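Local coordinates for protein inosine-uridine nucleoside N-ribohydrolase (Xanthomonas oryzae pv. oryzae, PDB 4KL0) that binds calcium and probably hydrolyses N-glycosidic bonds of nucleosides, as other members of the inosine-uridine nucleoside hydrolase family do, although its own substrate is not established, at residues R76-K81 and A119-P124; V92-G97 and D125-D130; D35-P40 and K112-G117; V44-A49 and G82-L87. All coordinates share one frame; numbering follows the deposited sequence.

How the interactions relate
All four contacts gather around helix 70-86, on the part of the Rossmann-like mixed sheet formed by strands 93-96, 58-65 and 28-34. Interactions 1 and 4 use successive parts of that helix, with centres about 12 Å apart. Strand 93-96, the next element in the chain, carries interaction 2, whose centre is about 10 Å from that of interaction 1. Interactions 1, 2 and 3 all draw on the loop between helices 104-110 and 133-141, so that one loop joins the calcium-binding loop 35-40, helix 70-86 and the edge strand. Interaction 4 is nested within the chain loop closed by interaction 3. Interactions 2 and 3 do not touch; their centres are about 18 Å apart.

Interaction 1 of 4, residues R76-K81 and A119-P124; sequences RAQLAK and ALRAAP
Helix 70-86 of the nucleoside hydrolase α/β fold is crossed here by an irregular part of the long loop between helices 104-110 and 133-141. One backbone hydrogen bond fixes the crossing: Ala-122 N donates to Gln-78 O at 2.9 Å. The N-H points almost straight at the oxygen (171°), but the donor stands 53° out of the carbonyl plane. That position fits an acceptor already turned along the helix, since Gln-78 O also lies 2.9 Å from Gly-82 N, one turn on. A CA-H...O contact from Arg-121 CA to the same oxygen, 3.6 Å long, adds to the grip.

Van der Waals packing flanks this bond. The Gln-78 chain, extended beyond CG, crosses Pro-124 obliquely, with its CD 3.5 Å from Pro-124 CA. Arg-121 lays its CG along the helix backbone, 3.8 Å from Leu-79 N, before bending at chi3 (-73°).

The charged ends find their partners outside the two segments. Arg-121 bonds to Gln-75 and to Ala-118 O, while Lys-81 NZ reaches Val-92 O beside the edge strand. Partway along that lysine, where the chain bends at chi2, Lys-81 CG rests 4.0 Å from the methyl CB of Ala-122.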
# COMPACT_ATOMS: atom_id res chain seq x y z
N ARG A 76 13.09 7.22 -3.24
CA ARG A 76 12.06 6.23 -2.98
C ARG A 76 11.94 5.25 -4.13
O ARG A 76 11.81 4.06 -3.88
CB ARG A 76 10.71 6.91 -2.70
CG ARG A 76 10.69 7.78 -1.49
CD ARG A 76 9.22 8.22 -1.17
NE ARG A 76 9.20 9.38 -0.30
CZ ARG A 76 9.52 9.38 0.99
NH1 ARG A 76 9.91 8.23 1.61
NH2 ARG A 76 9.46 10.53 1.68
N ALA A 77 12.03 5.73 -5.38
CA ALA A 77 11.91 4.86 -6.52
C ALA A 77 13.10 3.89 -6.59
O ALA A 77 12.93 2.73 -6.91
CB ALA A 77 11.83 5.71 -7.83
N GLN A 78 14.29 4.38 -6.31
CA GLN A 78 15.46 3.53 -6.24
C GLN A 78 15.30 2.49 -5.17
O GLN A 78 15.69 1.34 -5.36
CB GLN A 78 16.70 4.36 -5.96
CG GLN A 78 17.11 5.24 -7.19
CD GLN A 78 18.26 6.15 -6.83
OE1 GLN A 78 19.23 5.70 -6.23
NE2 GLN A 78 18.15 7.43 -7.16
N LEU A 79 14.75 2.86 -4.00
CA LEU A 79 14.48 1.82 -3.01
C LEU A 79 13.43 0.77 -3.46
O LEU A 79 13.62 -0.40 -3.23
CB LEU A 79 14.05 2.48 -1.70
CG LEU A 79 13.62 1.57 -0.57
CD1 LEU A 79 13.93 2.26 0.67
CD2 LEU A 79 12.10 1.28 -0.64
N ALA A 80 12.33 1.21 -4.07
CA ALA A 80 11.36 0.28 -4.56
C ALA A 80 12.00 -0.68 -5.55
O ALA A 80 11.80 -1.90 -5.45
CB ALA A 80 10.15 0.99 -5.19
N LYS A 81 12.79 -0.14 -6.47
CA LYS A 81 13.38 -1.00 -7.48
C LYS A 81 14.39 -1.96 -6.84
O LYS A 81 14.42 -3.17 -7.18
CB LYS A 81 13.97 -0.12 -8.58
CG LYS A 81 14.71 -0.91 -9.69
CD LYS A 81 13.73 -1.68 -10.52
CE LYS A 81 14.38 -2.26 -11.76
NZ LYS A 81 13.37 -3.09 -12.43
N ALA A 119 20.59 1.43 2.10
CA ALA A 119 21.44 0.43 1.43
C ALA A 119 20.66 -0.47 0.50
O ALA A 119 21.23 -1.36 -0.14
CB ALA A 119 22.14 -0.44 2.48
N LEU A 120 19.34 -0.31 0.46
CA LEU A 120 18.58 -1.14 -0.45
C LEU A 120 18.38 -0.48 -1.82
O LEU A 120 17.85 -1.10 -2.74
CB LEU A 120 17.23 -1.57 0.17
CG LEU A 120 17.30 -2.65 1.25
CD1 LEU A 120 15.91 -3.22 1.52
CD2 LEU A 120 18.21 -3.75 0.81
N ARG A 121 18.81 0.78 -1.98
CA ARG A 121 18.53 1.48 -3.22
C ARG A 121 19.26 0.88 -4.43
O ARG A 121 20.47 0.59 -4.35
CB ARG A 121 18.94 2.94 -3.11
CG ARG A 121 18.00 3.76 -2.21
CD ARG A 121 18.54 5.16 -2.04
NE ARG A 121 19.70 5.16 -1.17
CZ ARG A 121 20.28 6.25 -0.68
NH1 ARG A 121 19.82 7.49 -0.98
NH2 ARG A 121 21.33 6.10 0.14
N ALA A 122 18.54 0.71 -5.53
CA ALA A 122 19.17 0.36 -6.81
C ALA A 122 19.89 1.64 -7.27
O ALA A 122 19.70 2.72 -6.68
CB ALA A 122 18.15 -0.05 -7.82
N ALA A 123 20.72 1.53 -8.30
CA ALA A 123 21.34 2.73 -8.90
C ALA A 123 20.30 3.68 -9.53
O ALA A 123 19.23 3.22 -10.00
CB ALA A 123 22.37 2.30 -9.95
N PRO A 124 20.61 5.01 -9.57
CA PRO A 124 19.70 6.06 -10.07
C PRO A 124 19.24 5.78 -11.47
O PRO A 124 18.06 5.96 -11.81
CB PRO A 124 20.58 7.31 -10.05
CG PRO A 124 21.50 7.09 -8.92
CD PRO A 124 21.83 5.60 -8.99

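Interaction 2 of 4, residues V92-G97 and D125-D130; sequences VRVARG and DAVHTD
One face of the Arg-93 guanidinium lies flat on the His-128 ring, with centres 3.6 Å apart and planes only 11° from parallel, while the carboxylate of Asp-130 meets the guanidinium at its edge. The Arg-96 guanidinium has the methyl CG2 of Thr-129 over the centre of one face. These side chains decorate a single beta bridge, Ala-95 with His-128, by which the loop 125-130 adds to strand 93-96, the edge strand of the sheet.

The bridge consists of two backbone bonds on either side of Ala-95, in the parallel pattern. His-128 N donates to Val-94 O at 2.9 Å, in the carbonyl plane, and His-128 O accepts from Arg-96 N at 2.9 Å, nearly along its C=O axis. The pairing stays a single bridge: the end-to-end directions of 93-96 and 127-130 differ by 66°. Water 2 continues the link, accepting from Val-94 N and donating to Ala-126 O.

The stack depends on an Arg-93 chain that is extended from CG to NE, crossing His-128 at about a right angle. Its positive charge so close to the imidazole would be expected to disfavour ring protonation. Arg-96 instead sends NH2 to Ser-74 OG on helix 70-86. The salt bridge within the contact includes only a weak hydrogen bond, Arg-93 NH2 to Asp-130 OD1, 3.4 Å, nearly straight at 170°.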
# COMPACT_ATOMS: atom_id res chain seq x y z
N VAL A 92 9.63 -5.37 -13.13
CA VAL A 92 8.82 -4.23 -12.70
C VAL A 92 9.47 -2.91 -13.13
O VAL A 92 10.63 -2.58 -12.78
CB VAL A 92 8.63 -4.29 -11.15
CG1 VAL A 92 7.81 -3.12 -10.70
CG2 VAL A 92 7.98 -5.61 -10.76
N ARG A 93 8.70 -2.10 -13.86
CA ARG A 93 9.22 -0.83 -14.30
C ARG A 93 8.87 0.28 -13.30
O ARG A 93 7.70 0.65 -13.13
CB ARG A 93 8.67 -0.48 -15.67
CG ARG A 93 9.42 0.63 -16.31
CD ARG A 93 8.69 1.03 -17.62
NE ARG A 93 9.33 2.17 -18.28
CZ ARG A 93 9.23 3.44 -17.89
NH1 ARG A 93 8.50 3.78 -16.79
NH2 ARG A 93 9.85 4.40 -18.60
N VAL A 94 9.88 0.79 -12.64
CA VAL A 94 9.69 1.80 -11.61
C VAL A 94 10.05 3.18 -12.15
O VAL A 94 11.17 3.42 -12.70
CB VAL A 94 10.52 1.50 -10.37
CG1 VAL A 94 10.27 2.51 -9.28
CG2 VAL A 94 10.26 0.07 -9.86
N ALA A 95 9.14 4.12 -11.91
CA ALA A 95 9.36 5.49 -12.37
C ALA A 95 9.08 6.52 -11.25
O ALA A 95 8.17 6.30 -10.40
CB ALA A 95 8.44 5.77 -13.54
N ARG A 96 9.83 7.62 -11.21
CA ARG A 96 9.55 8.74 -10.33
C ARG A 96 8.30 9.50 -10.82
O ARG A 96 8.23 9.87 -12.01
CB ARG A 96 10.76 9.69 -10.40
CG ARG A 96 10.47 11.08 -9.94
CD ARG A 96 11.71 11.95 -9.89
NE ARG A 96 11.92 12.80 -11.04
CZ ARG A 96 13.10 13.38 -11.26
NH1 ARG A 96 13.27 14.18 -12.31
NH2 ARG A 96 14.11 13.16 -10.41
N GLY A 97 7.38 9.84 -9.92
CA GLY A 97 6.23 10.64 -10.25
C GLY A 97 6.57 12.12 -10.43
O GLY A 97 7.73 12.53 -10.29
N ASP A 125 20.14 5.27 -12.30
CA ASP A 125 19.78 4.99 -13.69
C ASP A 125 18.96 3.69 -13.86
O ASP A 125 18.53 3.36 -14.97
CB ASP A 125 21.04 5.06 -14.61
CG ASP A 125 21.61 6.53 -14.76
OD1 ASP A 125 20.82 7.48 -15.06
OD2 ASP A 125 22.86 6.72 -14.57
N ALA A 126 18.67 2.98 -12.75
CA ALA A 126 17.75 1.83 -12.84
C ALA A 126 16.25 2.20 -12.80
O ALA A 126 15.41 1.35 -13.07
CB ALA A 126 18.05 0.80 -11.75
N VAL A 127 15.94 3.46 -12.48
CA VAL A 127 14.55 3.92 -12.45
C VAL A 127 14.32 5.04 -13.49
O VAL A 127 15.27 5.72 -13.93
CB VAL A 127 14.18 4.36 -11.02
CG1 VAL A 127 14.50 3.20 -10.03
CG2 VAL A 127 14.94 5.55 -10.64
N HIS A 128 13.06 5.22 -13.88
CA HIS A 128 12.69 6.08 -15.01
C HIS A 128 12.17 7.43 -14.48
O HIS A 128 11.72 7.51 -13.35
CB HIS A 128 11.68 5.34 -15.87
CG HIS A 128 12.20 4.07 -16.46
ND1 HIS A 128 12.98 4.04 -17.60
CD2 HIS A 128 12.06 2.78 -16.07
CE1 HIS A 128 13.29 2.79 -17.89
NE2 HIS A 128 12.75 2.00 -16.97
N THR A 129 12.29 8.50 -15.26
CA THR A 129 12.03 9.82 -14.71
C THR A 129 10.77 10.37 -15.30
O THR A 129 10.36 11.49 -14.99
CB THR A 129 13.20 10.80 -14.97
OG1 THR A 129 13.71 10.57 -16.29
CG2 THR A 129 14.31 10.59 -13.93
N ASP A 130 10.14 9.56 -16.15
CA ASP A 130 9.02 10.07 -16.92
C ASP A 130 7.62 9.66 -16.42
O ASP A 130 6.69 9.50 -17.23
CB ASP A 130 9.20 9.81 -18.43
CG ASP A 130 9.65 8.39 -18.74
OD1 ASP A 130 10.01 7.66 -17.78
OD2 ASP A 130 9.64 7.99 -19.94
O HOH W 1 7.22 6.32 -17.35
O HOH W 2 12.75 0.18 -13.40
O HOH W 3 8.42 12.45 -13.27

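Interaction 3 of 4, residues D35-P40 and K112-G117; sequences DPNKDP and KFLAEG. With CA (calcium ion), chain B.
Asn-37 points its amide nitrogen at the face of Phe-113, with ND2 3.1 Å above the ring plane and over its centre. CG stands anti to the backbone N (chi1 -154°), which carries the amide across to the facing loop. There ND2 donates to Leu-114 O at 3.0 Å, in the carbonyl plane and on a lone pair. Leu-114 also gives its own N-H to Asn-37 O, 3.0 Å away and nearly along the C=O axis, so main chain and side chain of one asparagine hold both polar backbone atoms of one leucine. Leu-114 O takes a second bond from Gly-117 N, and the remaining amide atom, Asn-37 OD1, is bonded to Tyr-252 OH. Gly-117 packs against the amide, its CA 3.7 Å from Asn-37 ND2.

The segment 35-40 opens the aspartate-rich DXDXXXDD calcium signature of nucleoside hydrolases, with Asn-37 in the place of its second aspartate. Asp-35 OD1 binds the calcium at 2.5 Å; Asp-42, Ile-151 O, Asp-318 and three waters are also ligands.

Lys-38 touches Lys-112 with its CB, but the end of its chain leads away from the facing loop. Bent at chi2, it brings NZ to Asp-39 OD2 in a 2.8 Å salt bridge, above the carboxylate plane, and to water 4, a calcium ligand that also donates to Asp-35 OD2. This ammonium, in cation-pi contact with Tyr-198, may offset some carboxylate charge. Asp-39 also receives a hydrogen bond at OD2 from calcium-bound water 5, while its OD1 accepts from Asp-41 N. Leu-114 CD1 packs 3.6 Å from Lys-38 C.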
# COMPACT_ATOMS: atom_id res chain seq x y z
N ASP A 35 4.57 5.16 -2.06
CA ASP A 35 5.49 6.13 -1.43
C ASP A 35 6.31 5.41 -0.36
O ASP A 35 6.18 5.68 0.82
CB ASP A 35 4.72 7.32 -0.81
CG ASP A 35 3.60 6.89 0.18
OD1 ASP A 35 3.40 5.66 0.37
OD2 ASP A 35 2.99 7.81 0.80
N PRO A 36 7.19 4.52 -0.80
CA PRO A 36 7.85 3.63 0.19
C PRO A 36 8.93 4.33 1.05
O PRO A 36 9.48 5.42 0.73
CB PRO A 36 8.52 2.58 -0.70
CG PRO A 36 8.85 3.34 -2.01
CD PRO A 36 7.57 4.20 -2.19
N ASN A 37 9.24 3.63 2.13
CA ASN A 37 10.33 4.00 3.06
C ASN A 37 10.07 5.23 3.93
O ASN A 37 11.01 5.86 4.41
CB ASN A 37 11.67 4.08 2.35
CG ASN A 37 12.82 3.82 3.30
OD1 ASN A 37 12.73 2.90 4.13
ND2 ASN A 37 13.91 4.63 3.20
N LYS A 38 8.81 5.58 4.16
CA LYS A 38 8.52 6.43 5.32
C LYS A 38 7.84 5.62 6.42
O LYS A 38 7.70 6.08 7.57
CB LYS A 38 7.75 7.72 4.96
CG LYS A 38 6.51 7.61 4.08
CD LYS A 38 5.25 7.21 4.87
CE LYS A 38 3.97 7.26 3.94
NZ LYS A 38 2.78 6.80 4.75
N ASP A 39 7.48 4.39 6.09
CA ASP A 39 6.92 3.43 7.05
C ASP A 39 7.07 2.04 6.41
O ASP A 39 7.56 1.94 5.30
CB ASP A 39 5.48 3.79 7.42
CG ASP A 39 4.50 3.80 6.23
OD1 ASP A 39 4.69 3.07 5.23
OD2 ASP A 39 3.50 4.58 6.35
N PRO A 40 6.66 0.94 7.07
CA PRO A 40 6.84 -0.36 6.42
C PRO A 40 5.85 -0.73 5.36
O PRO A 40 6.12 -1.66 4.58
CB PRO A 40 6.64 -1.38 7.58
CG PRO A 40 6.57 -0.55 8.87
CD PRO A 40 6.15 0.83 8.46
N LYS A 112 10.46 12.42 4.80
CA LYS A 112 10.85 11.30 5.68
C LYS A 112 11.36 10.07 4.90
O LYS A 112 10.65 9.50 4.08
CB LYS A 112 9.63 10.94 6.55
CG LYS A 112 9.88 9.91 7.66
CD LYS A 112 8.70 9.96 8.64
CE LYS A 112 8.53 8.61 9.32
NZ LYS A 112 8.06 8.81 10.76
N PHE A 113 12.59 9.63 5.14
CA PHE A 113 13.20 8.53 4.39
C PHE A 113 14.07 7.75 5.37
O PHE A 113 15.12 8.23 5.82
CB PHE A 113 14.02 9.04 3.18
CG PHE A 113 14.57 7.94 2.29
CD1 PHE A 113 13.86 7.46 1.20
CD2 PHE A 113 15.83 7.35 2.55
CE1 PHE A 113 14.34 6.47 0.38
CE2 PHE A 113 16.34 6.35 1.73
CZ PHE A 113 15.62 5.89 0.63
N LEU A 114 13.59 6.58 5.73
CA LEU A 114 14.09 5.85 6.92
C LEU A 114 15.48 5.29 6.62
O LEU A 114 15.77 4.79 5.52
CB LEU A 114 13.10 4.74 7.30
CG LEU A 114 11.72 5.23 7.74
CD1 LEU A 114 10.73 4.06 7.97
CD2 LEU A 114 11.85 6.11 8.94
N ALA A 115 16.38 5.37 7.60
CA ALA A 115 17.78 4.96 7.33
C ALA A 115 17.95 3.50 6.85
O ALA A 115 18.86 3.17 6.05
CB ALA A 115 18.60 5.20 8.58
N GLU A 116 17.05 2.63 7.28
CA GLU A 116 17.13 1.21 6.94
C GLU A 116 17.00 0.96 5.42
O GLU A 116 17.49 -0.04 4.86
CB GLU A 116 16.03 0.45 7.70
CG GLU A 116 16.17 0.38 9.21
CD GLU A 116 15.76 1.61 9.99
OE1 GLU A 116 15.20 2.58 9.41
OE2 GLU A 116 16.02 1.64 11.21
N GLY A 117 16.33 1.87 4.72
CA GLY A 117 16.22 1.71 3.29
C GLY A 117 17.40 2.17 2.48
O GLY A 117 17.48 1.84 1.32
CA CA B . 1.81 4.09 1.45
O HOH W 4 1.28 6.51 2.20
O HOH W 5 2.10 4.04 3.92
O HOH W 6 -0.63 4.30 2.57

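Interaction 4 of 4, residues V44-A49 and G82-L87; sequences VTYTIA and GVFDRL
Phe-84 lays its CZ over one face of the Tyr-46 ring, 3.6 Å above the plane and displaced toward the rim. The two rings meet obliquely, with centroids 4.6 Å apart and planes at 41°. The overlap covers the base of the tyrosine: Phe-84 CE1 comes to 3.5 Å from Tyr-46 CB. Val-83 approaches the same ring at its edge, where its CG1 lies 4.0 Å from Tyr-46 CD2. With CG anti to the carbonyl carbon in both aromatic residues (chi1 -56° for Tyr-46, -65° for Phe-84), each ring is swung beside its own backbone N, and the two side chains cross at about a right angle.

The contact joins helix 41-54 to helix 70-86, the connecting helices of two successive beta-alpha-beta crossovers in the Rossmann-like sheet, which run from strand 28-34 to 58-65 and on to 93-96. No hydrogen bond links the two segments, and all five touching residues are buried, so apolar packing carries the interface. The two backbones come closest at Thr-47 CA and Leu-87 CA, 7.2 Å apart. The polar tip of Tyr-46 is satisfied outside the pair: OH is hydrogen-bonded to Thr-34 OG1, beside the calcium-binding loop. Thr-47 OG1 bonds back to Val-43 O in its own helix.

At the end of helix 70-86, Leu-87 points toward helix 41-54. It sets CD1 against the backbone there, 3.6 Å from Tyr-46 O and 4.0 Å from Thr-47 CA.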
# COMPACT_ATOMS: atom_id res chain seq x y z
N VAL A 44 5.87 -3.96 2.59
CA VAL A 44 5.11 -5.18 2.86
C VAL A 44 4.19 -5.48 1.66
O VAL A 44 4.06 -6.66 1.25
CB VAL A 44 4.25 -5.07 4.16
CG1 VAL A 44 3.52 -6.43 4.38
CG2 VAL A 44 5.19 -4.74 5.35
N THR A 45 3.63 -4.42 1.06
CA THR A 45 2.75 -4.64 -0.09
C THR A 45 3.54 -5.23 -1.27
O THR A 45 3.04 -6.12 -1.98
CB THR A 45 2.10 -3.31 -0.53
OG1 THR A 45 1.50 -2.71 0.60
CG2 THR A 45 1.04 -3.54 -1.61
N TYR A 46 4.77 -4.74 -1.52
CA TYR A 46 5.56 -5.26 -2.63
C TYR A 46 5.84 -6.74 -2.35
O TYR A 46 5.84 -7.59 -3.28
CB TYR A 46 6.93 -4.55 -2.74
CG TYR A 46 6.89 -3.05 -2.89
CD1 TYR A 46 5.73 -2.38 -3.28
CD2 TYR A 46 8.00 -2.29 -2.63
CE1 TYR A 46 5.69 -0.98 -3.37
CE2 TYR A 46 7.99 -0.93 -2.74
CZ TYR A 46 6.84 -0.26 -3.11
OH TYR A 46 6.88 1.11 -3.14
N THR A 47 6.12 -7.05 -1.06
CA THR A 47 6.44 -8.44 -0.66
C THR A 47 5.25 -9.39 -0.87
O THR A 47 5.41 -10.43 -1.53
CB THR A 47 6.90 -8.48 0.78
OG1 THR A 47 8.05 -7.64 0.90
CG2 THR A 47 7.34 -9.89 1.20
N ILE A 48 4.07 -9.04 -0.37
CA ILE A 48 2.94 -9.89 -0.72
C ILE A 48 2.59 -9.91 -2.19
O ILE A 48 2.10 -10.94 -2.66
CB ILE A 48 1.69 -9.66 0.09
CG1 ILE A 48 1.05 -8.32 -0.20
CG2 ILE A 48 2.01 -9.77 1.63
CD1 ILE A 48 -0.39 -8.23 0.31
N ALA A 49 2.83 -8.82 -2.93
CA ALA A 49 2.61 -8.84 -4.38
C ALA A 49 3.52 -9.86 -5.05
O ALA A 49 3.10 -10.46 -6.04
CB ALA A 49 2.83 -7.47 -5.01
N GLY A 82 15.17 -1.47 -5.88
CA GLY A 82 16.01 -2.35 -5.06
C GLY A 82 15.28 -3.50 -4.38
O GLY A 82 15.80 -4.63 -4.29
N VAL A 83 14.08 -3.23 -3.87
CA VAL A 83 13.28 -4.26 -3.24
C VAL A 83 12.73 -5.25 -4.27
O VAL A 83 12.86 -6.46 -4.10
CB VAL A 83 12.15 -3.66 -2.40
CG1 VAL A 83 11.13 -4.74 -1.95
CG2 VAL A 83 12.72 -2.90 -1.20
N PHE A 84 12.20 -4.74 -5.39
CA PHE A 84 11.75 -5.67 -6.45
C PHE A 84 12.88 -6.59 -6.95
O PHE A 84 12.64 -7.77 -7.16
CB PHE A 84 11.09 -4.90 -7.60
CG PHE A 84 9.83 -4.21 -7.20
CD1 PHE A 84 8.79 -4.90 -6.57
CD2 PHE A 84 9.70 -2.86 -7.47
CE1 PHE A 84 7.61 -4.20 -6.18
CE2 PHE A 84 8.55 -2.15 -7.10
CZ PHE A 84 7.51 -2.84 -6.48
N ASP A 85 14.07 -6.03 -7.08
CA ASP A 85 15.25 -6.83 -7.49
C ASP A 85 15.52 -7.98 -6.50
O ASP A 85 15.72 -9.15 -6.89
CB ASP A 85 16.48 -5.93 -7.55
CG ASP A 85 16.49 -4.98 -8.74
OD1 ASP A 85 15.69 -5.13 -9.72
OD2 ASP A 85 17.34 -4.07 -8.68
N ARG A 86 15.47 -7.67 -5.20
CA ARG A 86 15.71 -8.68 -4.12
C ARG A 86 14.56 -9.68 -3.93
O ARG A 86 14.69 -10.72 -3.29
CB ARG A 86 15.99 -7.94 -2.83
CG ARG A 86 17.30 -7.18 -2.94
CD ARG A 86 17.52 -6.27 -1.74
NE ARG A 86 18.86 -5.64 -1.73
CZ ARG A 86 19.23 -4.60 -2.47
NH1 ARG A 86 18.43 -4.07 -3.38
NH2 ARG A 86 20.46 -4.11 -2.34
N LEU A 87 13.39 -9.33 -4.47
CA LEU A 87 12.24 -10.24 -4.48
C LEU A 87 12.18 -11.02 -5.79
O LEU A 87 11.22 -11.72 -6.04
CB LEU A 87 10.92 -9.43 -4.34
CG LEU A 87 10.67 -8.70 -3.03
CD1 LEU A 87 9.40 -7.82 -3.21
CD2 LEU A 87 10.52 -9.70 -1.85